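Local coordinates for Lmaj004144AAA protein (Leishmania major, PDB 1Y63), which probably transfers the terminal phosphate between nucleoside triphosphates and monophosphates as an AK6-type adenylate kinase, probably also hydrolyses ATP, and binds ADP, at residues 91-99 against 142-150; 107-118 against 131-141. All blocks are in the same frame, centred on the assembly; numbering follows the deposited sequence. Where two conformers were deposited one is given.

Contact 1: 91-99 against 142-150; sequences HSSELFPER and EEARDAYED. With MN (manganese (II) ion), chain F; NA (sodium ion), chain O; NA (sodium ion), chain P.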
loop_
_atom_site.group_PDB
_atom_site.type_symbol
_atom_site.label_atom_id
_atom_site.label_comp_id
_atom_site.label_asym_id
_atom_site.label_seq_id
_atom_site.Cartn_x
_atom_site.Cartn_y
_atom_site.Cartn_z
ATOM N N HIS A 91 2.713 3.315 2.330
ATOM C CA HIS A 91 3.277 2.724 3.540
ATOM C C HIS A 91 2.348 2.902 4.740
ATOM O O HIS A 91 2.489 2.196 5.724
ATOM C CB HIS A 91 4.674 3.285 3.826
ATOM C CG HIS A 91 4.694 4.750 4.134
ATOM N ND1 HIS A 91 5.136 5.700 3.245
ATOM C CD2 HIS A 91 4.330 5.423 5.249
ATOM C CE1 HIS A 91 5.039 6.901 3.794
ATOM N NE2 HIS A 91 4.539 6.761 5.005
ATOM N N SER A 92 1.415 3.844 4.647
ATOM C CA SER A 92 0.443 4.093 5.709
ATOM C C SER A 92 -0.938 3.744 5.233
ATOM O O SER A 92 -1.181 3.654 4.042
ATOM C CB SER A 92 0.487 5.543 6.133
ATOM O OG SER A 92 1.762 5.870 6.680
ATOM N N SER A 93 -1.847 3.554 6.176
ATOM C CA SER A 93 -3.212 3.123 5.828
ATOM C C SER A 93 -4.331 3.734 6.681
ATOM O O SER A 93 -5.455 3.821 6.202
ATOM C CB SER A 93 -3.358 1.601 5.879
ATOM O OG SER A 93 -3.139 1.109 7.183
ATOM N N GLU A 94 -4.038 4.152 7.912
ATOM C CA GLU A 94 -5.062 4.620 8.837
ATOM C C GLU A 94 -5.783 5.850 8.305
ATOM O O GLU A 94 -6.973 6.052 8.570
ATOM C CB GLU A 94 -4.437 4.911 10.205
ATOM C CG GLU A 94 -5.276 5.748 11.146
ATOM C CD GLU A 94 -4.619 5.893 12.487
ATOM O OE1 GLU A 94 -3.477 6.397 12.559
ATOM O OE2 GLU A 94 -5.262 5.494 13.477
ATOM N N LEU A 95 -5.067 6.657 7.534
ATOM C CA LEU A 95 -5.617 7.906 7.046
ATOM C C LEU A 95 -6.770 7.763 6.075
ATOM O O LEU A 95 -7.597 8.665 5.978
ATOM C CB LEU A 95 -4.533 8.755 6.429
ATOM C CG LEU A 95 -3.992 8.369 5.051
ATOM C CD1 LEU A 95 -3.198 9.514 4.464
ATOM C CD2 LEU A 95 -3.135 7.146 5.115
ATOM N N PHE A 96 -6.853 6.648 5.372
ATOM C CA PHE A 96 -7.856 6.524 4.318
ATOM C C PHE A 96 -9.187 6.047 4.890
ATOM O O PHE A 96 -9.212 5.264 5.854
ATOM C CB PHE A 96 -7.432 5.508 3.266
ATOM C CG PHE A 96 -6.072 5.749 2.645
ATOM C CD1 PHE A 96 -5.758 6.949 2.040
ATOM C CD2 PHE A 96 -5.112 4.751 2.644
ATOM C CE1 PHE A 96 -4.525 7.148 1.445
ATOM C CE2 PHE A 96 -3.866 4.963 2.058
ATOM C CZ PHE A 96 -3.596 6.159 1.445
ATOM N N PRO A 97 -10.296 6.486 4.278
ATOM C CA PRO A 97 -11.609 6.019 4.705
ATOM C C PRO A 97 -11.831 4.568 4.320
ATOM O O PRO A 97 -11.533 4.161 3.202
ATOM C CB PRO A 97 -12.576 6.932 3.969
ATOM C CG PRO A 97 -11.869 7.464 2.863
ATOM C CD PRO A 97 -10.397 7.449 3.177
ATOM N N GLU A 98 -12.416 3.800 5.233
ATOM C CA GLU A 98 -12.785 2.427 4.970
ATOM C C GLU A 98 -13.736 2.302 3.793
ATOM O O GLU A 98 -13.722 1.297 3.109
ATOM C CB GLU A 98 -13.384 1.773 6.208
ATOM C CG GLU A 98 -12.431 1.518 7.319
ATOM C CD GLU A 98 -13.101 0.768 8.460
ATOM O OE1 GLU A 98 -13.545 -0.374 8.227
ATOM O OE2 GLU A 98 -13.208 1.337 9.573
ATOM N N ARG A 99 -14.533 3.332 3.533
ATOM C CA ARG A 99 -15.430 3.368 2.394
ATOM C C ARG A 99 -14.744 3.027 1.057
ATOM O O ARG A 99 -15.384 2.458 0.148
ATOM C CB ARG A 99 -16.041 4.780 2.317
ATOM C CG ARG A 99 -16.898 5.061 1.105
ATOM C CD ARG A 99 -17.661 6.342 1.258
ATOM N NE ARG A 99 -16.787 7.456 1.586
ATOM C CZ ARG A 99 -16.115 8.178 0.696
ATOM N NH1 ARG A 99 -16.220 7.924 -0.607
ATOM N NH2 ARG A 99 -15.312 9.141 1.105
ATOM N N GLU A 142 -0.088 -3.549 12.222
ATOM C CA GLU A 142 -0.966 -3.166 13.343
ATOM C C GLU A 142 -1.869 -2.000 12.963
ATOM O O GLU A 142 -3.049 -1.966 13.355
ATOM C CB GLU A 142 -0.129 -2.835 14.586
ATOM C CG GLU A 142 0.564 -4.082 15.155
ATOM C CD GLU A 142 1.503 -3.811 16.322
ATOM O OE1 GLU A 142 1.866 -2.645 16.583
ATOM O OE2 GLU A 142 1.887 -4.797 16.981
ATOM N N GLU A 143 -1.322 -1.041 12.221
ATOM C CA GLU A 143 -2.106 0.092 11.779
ATOM C C GLU A 143 -3.264 -0.360 10.901
ATOM O O GLU A 143 -4.402 0.093 11.068
ATOM C CB GLU A 143 -1.234 1.073 11.008
ATOM C CG GLU A 143 -1.914 2.331 10.543
ATOM C CD GLU A 143 -0.990 3.368 9.942
ATOM O OE1 GLU A 143 0.144 3.589 10.457
ATOM O OE2 GLU A 143 -1.392 4.000 8.940
ATOM N N ALA A 144 -2.969 -1.214 9.919
ATOM C CA ALA A 144 -4.003 -1.700 8.975
ATOM C C ALA A 144 -5.063 -2.491 9.707
ATOM O O ALA A 144 -6.251 -2.309 9.464
ATOM C CB ALA A 144 -3.368 -2.571 7.869
ATOM N N ARG A 145 -4.650 -3.361 10.636
ATOM C CA ARG A 145 -5.635 -4.176 11.356
ATOM C C ARG A 145 -6.477 -3.339 12.279
ATOM O O ARG A 145 -7.611 -3.710 12.573
ATOM C CB ARG A 145 -4.959 -5.281 12.148
ATOM C CG ARG A 145 -4.347 -6.309 11.299
ATOM C CD ARG A 145 -4.019 -7.523 12.150
ATOM N NE ARG A 145 -3.613 -8.641 11.330
ATOM C CZ ARG A 145 -4.437 -9.340 10.558
ATOM N NH1 ARG A 145 -5.738 -9.054 10.492
ATOM N NH2 ARG A 145 -3.946 -10.346 9.852
ATOM N N ASP A 146 -5.947 -2.214 12.759
ATOM C CA ASP A 146 -6.738 -1.316 13.604
ATOM C C ASP A 146 -7.741 -0.480 12.819
ATOM O O ASP A 146 -8.759 -0.063 13.374
ATOM C CB ASP A 146 -5.845 -0.383 14.419
ATOM C CG ASP A 146 -5.252 -1.055 15.632
ATOM O OD1 ASP A 146 -5.811 -2.077 16.087
ATOM O OD2 ASP A 146 -4.220 -0.559 16.134
ATOM N N ALA A 147 -7.473 -0.261 11.545
ATOM C CA ALA A 147 -8.236 0.649 10.700
ATOM C C ALA A 147 -9.256 0.049 9.770
ATOM O O ALA A 147 -10.101 0.790 9.266
ATOM C CB ALA A 147 -7.298 1.488 9.902
ATOM N N TYR A 148 -9.186 -1.249 9.487
ATOM C CA TYR A 148 -10.059 -1.872 8.510
ATOM C C TYR A 148 -10.637 -3.116 9.139
ATOM O O TYR A 148 -10.123 -3.615 10.143
ATOM C CB TYR A 148 -9.253 -2.244 7.240
ATOM C CG TYR A 148 -8.691 -1.016 6.555
ATOM C CD1 TYR A 148 -9.430 -0.358 5.597
ATOM C CD2 TYR A 148 -7.431 -0.530 6.866
ATOM C CE1 TYR A 148 -8.966 0.793 5.002
ATOM C CE2 TYR A 148 -6.952 0.628 6.271
ATOM C CZ TYR A 148 -7.732 1.262 5.327
ATOM O OH TYR A 148 -7.273 2.419 4.741
ATOM N N GLU A 149 -11.697 -3.621 8.528
ATOM C CA GLU A 149 -12.360 -4.821 9.013
ATOM C C GLU A 149 -11.483 -6.048 8.779
ATOM O O GLU A 149 -10.887 -6.229 7.713
ATOM C CB GLU A 149 -13.724 -4.949 8.330
ATOM C CG GLU A 149 -14.674 -3.781 8.686
ATOM C CD GLU A 149 -16.121 -4.057 8.414
ATOM O OE1 GLU A 149 -16.616 -5.087 8.913
ATOM O OE2 GLU A 149 -16.778 -3.237 7.731
ATOM N N ASP A 150 -11.404 -6.903 9.790
ATOM C CA ASP A 150 -10.440 -7.987 9.764
ATOM C C ASP A 150 -10.633 -8.889 8.542
ATOM O O ASP A 150 -9.650 -9.354 7.950
ATOM C CB ASP A 150 -10.494 -8.765 11.090
ATOM C CG ASP A 150 -9.978 -7.920 12.284
ATOM O OD1 ASP A 150 -9.253 -6.912 12.048
ATOM O OD2 ASP A 150 -10.290 -8.247 13.457
HETATM MN MN MN F . -11.614 2.221 10.983
HETATM NA NA NA O . -4.624 4.334 15.490
HETATM NA NA NA P . -5.313 -1.547 18.854
HETATM O O HOH W 1 -4.828 2.261 12.566
HETATM O O HOH W 2 -2.108 7.035 8.430
HETATM O O HOH W 3 -9.535 3.470 7.840
HETATM O O HOH W 4 -12.809 -2.030 6.304
HETATM O O HOH W 5 -16.200 -0.526 7.658
HETATM O O HOH W 6 -4.147 1.853 16.651
HETATM O O HOH W 7 -11.343 3.272 10.295
HETATM O O HOH W 8 -3.583 2.919 14.573
#

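Contact 2: 107-118 against 131-141; sequences LHTSTEVLFERL and NMEAEIQCICE. With ADP (adenosine-5'-diphosphate), chain Q.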
loop_
_atom_site.group_PDB
_atom_site.type_symbol
_atom_site.label_atom_id
_atom_site.label_comp_id
_atom_site.label_asym_id
_atom_site.label_seq_id
_atom_site.Cartn_x
_atom_site.Cartn_y
_atom_site.Cartn_z
ATOM N N LEU A 107 2.138 -6.355 3.336
ATOM C CA LEU A 107 3.319 -7.109 2.975
ATOM C C LEU A 107 4.337 -7.104 4.106
ATOM O O LEU A 107 4.559 -6.085 4.742
ATOM C CB LEU A 107 3.962 -6.549 1.706
ATOM C CG LEU A 107 3.043 -6.420 0.479
ATOM C CD1 LEU A 107 3.799 -5.884 -0.732
ATOM C CD2 LEU A 107 2.428 -7.737 0.206
ATOM N N HIS A 108 4.920 -8.280 4.336
ATOM C CA HIS A 108 6.047 -8.464 5.239
ATOM C C HIS A 108 7.247 -8.992 4.498
ATOM O O HIS A 108 7.107 -9.648 3.463
ATOM C CB HIS A 108 5.665 -9.441 6.345
ATOM C CG HIS A 108 4.812 -8.828 7.409
ATOM N ND1 HIS A 108 5.265 -7.804 8.214
ATOM C CD2 HIS A 108 3.559 -9.110 7.825
ATOM C CE1 HIS A 108 4.318 -7.482 9.080
ATOM N NE2 HIS A 108 3.280 -8.269 8.876
ATOM N N THR A 109 8.437 -8.732 5.029
ATOM C CA THR A 109 9.664 -9.217 4.415
ATOM C C THR A 109 10.626 -9.579 5.550
ATOM O O THR A 109 10.708 -8.843 6.551
ATOM C CB THR A 109 10.266 -8.124 3.491
ATOM O OG1 THR A 109 9.305 -7.751 2.481
ATOM C CG2 THR A 109 11.497 -8.570 2.780
ATOM N N SER A 110 11.315 -10.709 5.422
ATOM C CA SER A 110 12.297 -11.118 6.420
ATOM C C SER A 110 13.355 -10.048 6.574
ATOM O O SER A 110 13.663 -9.342 5.638
ATOM C CB SER A 110 12.941 -12.446 6.011
ATOM O OG SER A 110 11.953 -13.467 5.890
ATOM N N THR A 111 13.942 -9.942 7.761
ATOM C CA THR A 111 14.860 -8.830 8.015
ATOM C C THR A 111 16.071 -8.846 7.068
ATOM O O THR A 111 16.472 -7.794 6.535
ATOM C CB THR A 111 15.273 -8.755 9.515
ATOM O OG1 THR A 111 16.436 -7.930 9.656
ATOM C CG2 THR A 111 15.584 -10.076 10.021
ATOM N N GLU A 112 16.647 -10.015 6.815
ATOM C CA GLU A 112 17.778 -10.108 5.888
ATOM C C GLU A 112 17.459 -9.627 4.472
ATOM O O GLU A 112 18.247 -8.903 3.838
ATOM C CB GLU A 112 18.314 -11.543 5.809
ATOM C CG GLU A 112 19.093 -11.977 7.017
ATOM C CD GLU A 112 19.133 -13.488 7.158
ATOM O OE1 GLU A 112 19.394 -14.175 6.149
ATOM O OE2 GLU A 112 18.897 -13.985 8.278
ATOM N N VAL A 113 16.293 -10.022 3.976
ATOM C CA VAL A 113 15.871 -9.637 2.621
ATOM C C VAL A 113 15.588 -8.145 2.582
ATOM O O VAL A 113 15.983 -7.460 1.658
ATOM C CB VAL A 113 14.658 -10.486 2.167
ATOM C CG1 VAL A 113 14.110 -10.024 0.819
ATOM C CG2 VAL A 113 15.057 -11.952 2.068
ATOM N N LEU A 114 14.906 -7.644 3.607
ATOM C CA LEU A 114 14.546 -6.224 3.661
ATOM C C LEU A 114 15.765 -5.327 3.718
ATOM O O LEU A 114 15.857 -4.300 3.027
ATOM C CB LEU A 114 13.633 -5.965 4.846
ATOM C CG LEU A 114 13.065 -4.553 4.925
ATOM C CD1 LEU A 114 12.218 -4.278 3.692
ATOM C CD2 LEU A 114 12.220 -4.350 6.189
ATOM N N PHE A 115 16.704 -5.694 4.574
ATOM C CA PHE A 115 17.941 -4.914 4.699
ATOM C C PHE A 115 18.641 -4.761 3.347
ATOM O O PHE A 115 19.131 -3.681 3.001
ATOM C CB PHE A 115 18.850 -5.591 5.715
ATOM C CG PHE A 115 20.053 -4.767 6.107
ATOM C CD1 PHE A 115 19.985 -3.838 7.140
ATOM C CD2 PHE A 115 21.256 -4.921 5.424
ATOM C CE1 PHE A 115 21.101 -3.093 7.497
ATOM C CE2 PHE A 115 22.380 -4.182 5.781
ATOM C CZ PHE A 115 22.289 -3.255 6.813
ATOM N N GLU A 116 18.696 -5.847 2.584
ATOM C CA GLU A 116 19.363 -5.810 1.283
ATOM C C GLU A 116 18.620 -4.924 0.295
ATOM O O GLU A 116 19.220 -4.140 -0.434
ATOM C CB GLU A 116 19.552 -7.238 0.759
ATOM C CG GLU A 116 20.510 -8.058 1.604
ATOM C CD GLU A 116 20.502 -9.557 1.286
ATOM O OE1 GLU A 116 19.561 -10.044 0.618
ATOM O OE2 GLU A 116 21.447 -10.254 1.726
ATOM N N ARG A 117 17.292 -5.030 0.275
ATOM C CA ARG A 117 16.493 -4.183 -0.593
ATOM C C ARG A 117 16.693 -2.709 -0.295
ATOM O O ARG A 117 16.794 -1.883 -1.188
ATOM C CB ARG A 117 15.015 -4.521 -0.439
ATOM C CG ARG A 117 14.636 -5.853 -0.994
ATOM C CD ARG A 117 13.165 -6.098 -0.802
ATOM N NE ARG A 117 12.777 -7.456 -1.235
ATOM C CZ ARG A 117 11.542 -7.938 -1.101
ATOM N NH1 ARG A 117 10.577 -7.202 -0.543
ATOM N NH2 ARG A 117 11.277 -9.183 -1.451
ATOM N N LEU A 118 16.700 -2.365 0.985
ATOM C CA LEU A 118 16.857 -0.985 1.388
ATOM C C LEU A 118 18.254 -0.439 1.062
ATOM O O LEU A 118 18.405 0.743 0.773
ATOM C CB LEU A 118 16.493 -0.832 2.872
ATOM C CG LEU A 118 15.018 -1.070 3.225
ATOM C CD1 LEU A 118 14.874 -1.127 4.754
ATOM C CD2 LEU A 118 14.115 -0.016 2.593
ATOM N N ASN A 131 13.449 1.905 9.179
ATOM C CA ASN A 131 12.524 1.025 8.493
ATOM C C ASN A 131 12.655 -0.414 8.955
ATOM O O ASN A 131 11.670 -1.108 9.098
ATOM C CB ASN A 131 12.679 1.127 6.982
ATOM C CG ASN A 131 12.142 2.424 6.420
ATOM O OD1 ASN A 131 11.073 2.898 6.825
ATOM N ND2 ASN A 131 12.824 2.945 5.417
ATOM N N MET A 132 13.871 -0.875 9.228
ATOM C CA MET A 132 14.042 -2.221 9.746
ATOM C C MET A 132 13.342 -2.395 11.092
ATOM O O MET A 132 12.729 -3.434 11.347
ATOM C CB MET A 132 15.537 -2.512 9.931
ATOM C CG MET A 132 16.338 -2.526 8.640
ATOM S SD MET A 132 15.875 -3.898 7.575
ATOM C CE MET A 132 16.394 -5.267 8.552
ATOM N N GLU A 133 13.458 -1.385 11.956
ATOM C CA GLU A 133 12.816 -1.433 13.266
ATOM C C GLU A 133 11.289 -1.407 13.088
ATOM O O GLU A 133 10.579 -2.142 13.773
ATOM C CB GLU A 133 13.307 -0.251 14.112
ATOM C CG GLU A 133 12.691 -0.147 15.501
ATOM C CD GLU A 133 12.995 -1.311 16.401
ATOM O OE1 GLU A 133 13.737 -2.248 16.005
ATOM O OE2 GLU A 133 12.484 -1.274 17.535
ATOM N N ALA A 134 10.800 -0.595 12.156
ATOM C CA ALA A 134 9.333 -0.523 11.915
ATOM C C ALA A 134 8.778 -1.882 11.489
ATOM O O ALA A 134 7.681 -2.280 11.894
ATOM C CB ALA A 134 9.008 0.522 10.897
ATOM N N GLU A 135 9.543 -2.615 10.690
ATOM C CA GLU A 135 9.111 -3.940 10.254
ATOM C C GLU A 135 9.109 -4.930 11.409
ATOM O O GLU A 135 8.148 -5.674 11.599
ATOM C CB GLU A 135 9.964 -4.415 9.080
ATOM C CG GLU A 135 9.652 -5.817 8.552
ATOM C CD GLU A 135 8.291 -5.968 7.893
ATOM O OE1 GLU A 135 7.628 -4.942 7.605
ATOM O OE2 GLU A 135 7.877 -7.151 7.673
ATOM N N ILE A 136 10.162 -4.904 12.216
ATOM C CA ILE A 136 10.247 -5.778 13.408
ATOM C C ILE A 136 9.105 -5.494 14.386
ATOM O O ILE A 136 8.589 -6.426 15.045
ATOM C CB ILE A 136 11.605 -5.593 14.137
ATOM C CG1 ILE A 136 12.752 -6.018 13.220
ATOM C CG2 ILE A 136 11.645 -6.417 15.417
ATOM C CD1 ILE A 136 14.070 -5.439 13.632
ATOM N N GLN A 137 8.707 -4.227 14.495
ATOM C CA GLN A 137 7.643 -3.831 15.434
ATOM C C GLN A 137 6.242 -3.977 14.833
ATOM O O GLN A 137 5.256 -3.669 15.497
ATOM C CB GLN A 137 7.851 -2.400 15.938
ATOM C CG GLN A 137 9.157 -2.182 16.720
ATOM C CD GLN A 137 9.224 -2.978 18.007
ATOM O OE1 GLN A 137 8.201 -3.391 18.548
ATOM N NE2 GLN A 137 10.441 -3.202 18.510
ATOM N N CYS A 138 6.157 -4.488 13.606
ATOM C CA CYS A 138 4.872 -4.709 12.886
ATOM C C CYS A 138 4.002 -3.457 12.823
ATOM O O CYS A 138 2.785 -3.544 12.909
ATOM C CB CYS A 138 4.080 -5.869 13.492
ATOM S SG CYS A 138 4.908 -7.457 13.359
ATOM N N ILE A 139 4.621 -2.296 12.649
ATOM C CA ILE A 139 3.890 -1.014 12.705
ATOM C C ILE A 139 2.785 -0.961 11.654
ATOM O O ILE A 139 1.611 -0.653 11.965
ATOM C CB ILE A 139 4.858 0.180 12.556
ATOM C CG1 ILE A 139 5.853 0.193 13.727
ATOM C CG2 ILE A 139 4.084 1.488 12.408
ATOM C CD1 ILE A 139 5.240 0.300 15.099
ATOM N N CYS A 140 3.134 -1.283 10.415
ATOM C CA CYS A 140 2.184 -1.156 9.291
ATOM C C CYS A 140 1.033 -2.162 9.419
ATOM O O CYS A 140 -0.140 -1.833 9.163
ATOM C CB CYS A 140 2.918 -1.315 7.954
ATOM S SG CYS A 140 4.138 -0.017 7.642
ATOM N N GLU A 141 1.348 -3.391 9.821
ATOM C CA GLU A 141 0.312 -4.388 9.976
ATOM C C GLU A 141 -0.641 -3.983 11.084
ATOM O O GLU A 141 -1.869 -4.075 10.935
ATOM C CB GLU A 141 0.883 -5.772 10.263
ATOM C CG GLU A 141 -0.214 -6.823 10.223
ATOM C CD GLU A 141 0.206 -8.192 10.722
ATOM O OE1 GLU A 141 1.366 -8.584 10.532
ATOM O OE2 GLU A 141 -0.653 -8.881 11.303
HETATM P PB ADP Q . 8.174 -0.619 -1.690
HETATM O O1B ADP Q . 9.134 0.331 -1.000
HETATM O O2B ADP Q . 7.369 -1.391 -0.665
HETATM O O3B ADP Q . 7.328 0.029 -2.783
HETATM P PA ADP Q . 9.423 -1.965 -3.941
HETATM O O1A ADP Q . 8.255 -2.522 -4.726
HETATM O O2A ADP Q . 10.015 -0.653 -4.455
HETATM O O3A ADP Q . 9.062 -1.799 -2.402
HETATM O "O5'" ADP Q . 10.586 -3.065 -3.847
HETATM C "C5'" ADP Q . 11.941 -2.639 -3.841
HETATM C "C4'" ADP Q . 12.711 -3.711 -4.574
HETATM O "O4'" ADP Q . 12.534 -4.961 -3.914
HETATM C "C3'" ADP Q . 12.234 -3.954 -5.996
HETATM O "O3'" ADP Q . 12.760 -3.023 -6.937
HETATM C "C2'" ADP Q . 12.719 -5.358 -6.233
HETATM O "O2'" ADP Q . 14.125 -5.368 -6.453
HETATM C "C1'" ADP Q . 12.516 -6.002 -4.888
HETATM N N9 ADP Q . 11.267 -6.755 -4.677
HETATM C C8 ADP Q . 10.008 -6.301 -4.367
HETATM N N7 ADP Q . 9.154 -7.332 -4.182
HETATM C C5 ADP Q . 9.893 -8.481 -4.357
HETATM C C6 ADP Q . 9.585 -9.900 -4.291
HETATM N N6 ADP Q . 8.342 -10.317 -3.981
HETATM N N1 ADP Q . 10.607 -10.750 -4.530
HETATM C C2 ADP Q . 11.855 -10.297 -4.822
HETATM N N3 ADP Q . 12.240 -9.010 -4.904
HETATM C C4 ADP Q . 11.270 -8.079 -4.680
HETATM O O HOH W 9 5.168 -4.432 6.764
#

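Contact 1: 91-99 against 142-150
Glu143 grips the turn of segment 91-99 with a single carboxylate oxygen. Its OE2 accepts the backbone N of Ser93 at 2.8 Å and the backbone N of Glu94, both along nearly straight lines (N-H...O 173°). Glu94 N uses the anti lone pair of OE2, while Ser93 N comes from above the carboxylate plane. The side chain reaches this far because CG lies anti to the backbone N (chi1 -177°) and the rest of the chain is extended. These two amides begin a type I turn, Ser93 to Phe96.

Tyr148 holds the same turn at its first carbonyl. Tyr148 OH donates to Ser93 O at 2.7 Å, lying 25° out of the carbonyl plane. Phe96 N, which closes the turn, meets this oxygen from the opposite face. The Tyr148 hydroxyl also lies at the edge of the Phe96 ring, 3.4 Å from Phe96 CB. The Ser93 side chain fits between the Tyr148 ring and Ala144, with CB against Tyr148 CE2 and OG 3.4 Å from Ala144 CA.

Glu98 lies along the other side of Tyr148, its CG 3.9 Å from Tyr148 CD1. Its OE2 binds manganese at 2.3 Å, at a site that also includes Ala147. One water links Glu98 OE1 to the backbone N of Glu149. Another donates to both Glu98 OE1 and Glu149 OE2, 4.3 Å apart, and probably eases their like charges. Glu94 OE2 binds a sodium ion.

The contact joins the loop between strands 85-89 and 103-108 to the C-terminal half of helix 139-147. Phe96 packs on Leu73 and Met76 of helix 66-80. Ser93, Phe96 and Tyr148 rest on Leu14 of strand 12-16, in the centre of the parallel P-loop NTPase sheet; Tyr148 also touches Val153 of edge strand 153-157.

Contact 2: 107-118 against 131-141
His108 is held by two carboxylates, one at each ring nitrogen. ND1 donates to Glu135 OE2 at 2.7 Å, and NE2 donates to Glu141 OE1 at 2.6 Å. Both acceptors lie near the ring plane, which should fix its rotation; with both nitrogens donating, the ring is probably positively charged. Thr109 N also donates to Glu135 OE2, from the opposite face of the carboxylate to His108 ND1. Glu135 OE1 is hydrogen-bonded to Thr18 OG1 and, through a water, to Leu107 O.

The tight apolar part is a knob-into-hole packing. Met132 sits among Thr111, Leu114, Phe115 and Leu118. The bend at chi2 brings SD to 3.9 Å from Leu114 CG. SD also meets the edge of the Phe115 ring, a Met-aromatic contact. Leu114 CD2 packs on Glu135 CB at 3.7 Å.

The outer side is looser. Phe115 is exposed beyond Met132.

Helices 111-118 and 131-136 run nearly antiparallel (152°), with axes 10.5 Å apart. His108 ends strand 103-108, which lies between strands 12-16 and 153-157 of the parallel P-loop NTPase sheet of this AK6-family protein. Away from this interface, the guanidinium of Arg117 (helix 111-120) lies with one face over the adenine of ADP.

From the N terminus, the chain passes through strands 12-16, 37-41 and 85-89 before it reaches the loop 91-99, the first half of contact 1. It then runs through strand 103-108 into helix 111-120, which begin contact 2. The chain turns back in helix 125-136, and contact 2 closes here, reaching into the start of helix 139-147. The end of that helix closes contact 1, so the smaller loop of contact 2 lies within the larger one. Helix 139-147 serves both. Its first turn is tied to the end of strand 103-108, its C-terminal half to the 91-99 loop. Glu142 OE1 of contact 1 packs on Gln137 O of contact 2, 3.7 Å away.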